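Local coordinates for N-acetylneuraminate lyase (Peptoclostridium difficile, PDB 4WOZ), which is a lyase of the dihydrodipicolinate synthetase family, built on a TIM barrel and forming a four-chain assembly, at residues D112-V117 against T135-V140. Residues are numbered along the deposited sequence; the frame is centred on the assembly and turned at random.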
ATOM      1  N   ASP A 112     -32.352   7.731 -16.678  1.00 29.63           N
ATOM      2  CA  ASP A 112     -33.050   7.537 -15.410  1.00 30.08           C
ATOM      3  C   ASP A 112     -32.271   8.028 -14.197  1.00 30.42           C
ATOM      4  O   ASP A 112     -32.862   8.438 -13.190  1.00 29.83           O
ATOM      5  CB  ASP A 112     -33.390   6.055 -15.242  1.00 29.01           C
ATOM      6  CG  ASP A 112     -34.269   5.535 -16.362  1.00 33.22           C
ATOM      7  OD1 ASP A 112     -35.473   5.879 -16.391  1.00 35.47           O
ATOM      8  OD2 ASP A 112     -33.757   4.792 -17.224  1.00 32.74           O
ATOM      9  N   ALA A 113     -30.950   7.973 -14.291  1.00 28.37           N
ATOM     10  CA  ALA A 113     -30.088   8.422 -13.211  1.00 27.85           C
ATOM     11  C   ALA A 113     -28.677   8.653 -13.723  1.00 27.35           C
ATOM     12  O   ALA A 113     -28.317   8.219 -14.823  1.00 26.55           O
ATOM     13  CB  ALA A 113     -30.070   7.392 -12.092  1.00 29.45           C
ATOM     14  N   ILE A 114     -27.880   9.361 -12.934  1.00 27.25           N
ATOM     15  CA  ILE A 114     -26.503   9.604 -13.318  1.00 28.76           C
ATOM     16  C   ILE A 114     -25.609   9.068 -12.214  1.00 29.50           C
ATOM     17  O   ILE A 114     -26.065   8.818 -11.093  1.00 29.72           O
ATOM     18  CB  ILE A 114     -26.209  11.111 -13.537  1.00 28.73           C
ATOM     19  CG1 ILE A 114     -26.308  11.874 -12.216  1.00 27.95           C
ATOM     20  CG2 ILE A 114     -27.185  11.674 -14.557  1.00 26.55           C
ATOM     21  CD1 ILE A 114     -25.866  13.327 -12.316  1.00 30.46           C
ATOM     22  N   SER A 115     -24.338   8.885 -12.541  1.00 27.44           N
ATOM     23  CA  SER A 115     -23.367   8.370 -11.592  1.00 28.13           C
ATOM     24  C   SER A 115     -22.095   9.182 -11.761  1.00 26.56           C
ATOM     25  O   SER A 115     -21.862   9.761 -12.823  1.00 26.47           O
ATOM     26  CB  SER A 115     -23.089   6.891 -11.888  1.00 27.20           C
ATOM     27  OG  SER A 115     -22.232   6.329 -10.912  1.00 32.54           O
ATOM     28  N   ALA A 116     -21.270   9.225 -10.724  1.00 28.08           N
ATOM     29  CA  ALA A 116     -20.023   9.980 -10.801  1.00 30.05           C
ATOM     30  C   ALA A 116     -18.926   9.348  -9.967  1.00 29.41           C
ATOM     31  O   ALA A 116     -19.049   9.214  -8.752  1.00 29.53           O
ATOM     32  CB  ALA A 116     -20.252  11.429 -10.351  1.00 27.90           C
ATOM     33  N   VAL A 117     -17.850   8.950 -10.633  1.00 32.43           N
ATOM     34  CA  VAL A 117     -16.722   8.352  -9.936  1.00 33.36           C
ATOM     35  C   VAL A 117     -16.040   9.444  -9.130  1.00 33.88           C
ATOM     36  O   VAL A 117     -16.146  10.626  -9.453  1.00 33.76           O
ATOM     37  CB  VAL A 117     -15.692   7.753 -10.927  1.00 32.76           C
ATOM     38  CG1 VAL A 117     -15.192   8.824 -11.875  1.00 33.69           C
ATOM     39  CG2 VAL A 117     -14.524   7.146 -10.162  1.00 34.67           C
ATOM     40  N   THR A 135     -22.143  19.790  -6.755  1.00 43.28           N
ATOM     41  CA  THR A 135     -22.142  20.612  -7.954  1.00 43.60           C
ATOM     42  C   THR A 135     -22.790  19.843  -9.099  1.00 43.04           C
ATOM     43  O   THR A 135     -23.647  20.365  -9.808  1.00 43.67           O
ATOM     44  CB  THR A 135     -20.703  21.013  -8.359  1.00 45.23           C
ATOM     45  OG1 THR A 135     -20.175  21.936  -7.398  1.00 46.99           O
ATOM     46  CG2 THR A 135     -20.690  21.663  -9.730  1.00 46.33           C
ATOM     47  N   ILE A 136     -22.381  18.594  -9.269  1.00 41.34           N
ATOM     48  CA  ILE A 136     -22.918  17.763 -10.335  1.00 39.08           C
ATOM     49  C   ILE A 136     -24.429  17.553 -10.257  1.00 38.17           C
ATOM     50  O   ILE A 136     -25.149  17.900 -11.188  1.00 38.05           O
ATOM     51  CB  ILE A 136     -22.235  16.377 -10.353  1.00 36.86           C
ATOM     52  CG1 ILE A 136     -20.762  16.533 -10.736  1.00 36.27           C
ATOM     53  CG2 ILE A 136     -22.954  15.448 -11.326  1.00 35.29           C
ATOM     54  CD1 ILE A 136     -19.983  15.239 -10.703  1.00 36.03           C
ATOM     55  N   ILE A 137     -24.906  16.991  -9.151  1.00 39.45           N
ATOM     56  CA  ILE A 137     -26.333  16.700  -9.002  1.00 39.67           C
ATOM     57  C   ILE A 137     -27.239  17.912  -8.819  1.00 41.25           C
ATOM     58  O   ILE A 137     -28.423  17.856  -9.156  1.00 40.12           O
ATOM     59  CB  ILE A 137     -26.589  15.713  -7.831  1.00 39.51           C
ATOM     60  CG1 ILE A 137     -28.020  15.169  -7.904  1.00 37.29           C
ATOM     61  CG2 ILE A 137     -26.363  16.412  -6.495  1.00 39.36           C
ATOM     62  CD1 ILE A 137     -28.333  14.416  -9.191  1.00 35.39           C
ATOM     63  N   ASN A 138     -26.703  19.004  -8.284  1.00 43.17           N
ATOM     64  CA  ASN A 138     -27.520  20.198  -8.092  1.00 44.81           C
ATOM     65  C   ASN A 138     -27.706  20.941  -9.411  1.00 45.69           C
ATOM     66  O   ASN A 138     -28.606  21.775  -9.542  1.00 45.45           O
ATOM     67  CB  ASN A 138     -26.893  21.137  -7.057  1.00 45.62           C
ATOM     68  CG  ASN A 138     -26.777  20.499  -5.686  1.00 47.43           C
ATOM     69  OD1 ASN A 138     -27.643  19.725  -5.273  1.00 47.06           O
ATOM     70  ND2 ASN A 138     -25.711  20.836  -4.966  1.00 46.80           N
ATOM     71  N   SER A 139     -26.858  20.626 -10.386  1.00 45.43           N
ATOM     72  CA  SER A 139     -26.923  21.254 -11.704  1.00 44.98           C
ATOM     73  C   SER A 139     -28.058  20.718 -12.566  1.00 44.68           C
ATOM     74  O   SER A 139     -28.411  21.333 -13.570  1.00 44.36           O
ATOM     75  CB  SER A 139     -25.609  21.052 -12.461  1.00 45.45           C
ATOM     76  OG  SER A 139     -24.550  21.784 -11.872  1.00 47.75           O
ATOM     77  N   VAL A 140     -28.628  19.577 -12.189  1.00 42.81           N
ATOM     78  CA  VAL A 140     -29.701  18.993 -12.985  1.00 40.57           C
ATOM     79  C   VAL A 140     -30.865  18.427 -12.182  1.00 40.45           C
ATOM     80  O   VAL A 140     -30.801  18.287 -10.960  1.00 39.34           O
ATOM     81  CB  VAL A 140     -29.165  17.865 -13.896  1.00 41.58           C
ATOM     82  CG1 VAL A 140     -28.085  18.404 -14.815  1.00 40.92           C
ATOM     83  CG2 VAL A 140     -28.617  16.724 -13.046  1.00 42.31           C
TER
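Ile-114 and Ala-116 of strand 113-117 meet Ile-136 and Ile-137 of helix 126-138 and Val-140, which follows it. The contact lies in a beta-alpha-beta unit of the TIM barrel, where the helix leads on to the parallel neighbour strand 144-147. It is wholly apolar, and no hydrogen bond crosses it. Ile-114 and Ala-116 alternate with Ala-113 and Ser-115, whose CB atoms point away from the helix. Ile-114 reaches out with one methyl, CD1. Its CG1 sits between the backbone N and the carbonyl carbon (chi1 67°), and the chain then runs on extended to CD1 (chi2 173°). CD1 lies 3.7 Å from CG2 of Ile-136 and 4.1 Å from CD1 of Ile-137. A looser third neighbour is CG2 of Val-140, 4.4 Å from the same CD1. The side chain of Ile-114 crosses those of Ile-136 and Ile-137 obliquely. Ile-136 serves both strand residues with different branches: CG2 faces Ile-114, and the longer arm ends at Ala-116. Ile-137 starts off to one side, and only its end turns in to the strand. Leu-144 of the next strand touches both Ile-114 and Ile-137, and Thr-106 of helix 96-109 also packs on Ile-114. Within 135-140, Ser-139 OG donates to the Thr-135 carbonyl O at 2.7 Å, with OG tilted 24° from the carbonyl plane. Toward the C-terminal end of the strand, the small methyl CB of Ala-116 meets CD1 of Ile-136 at 3.8 Å.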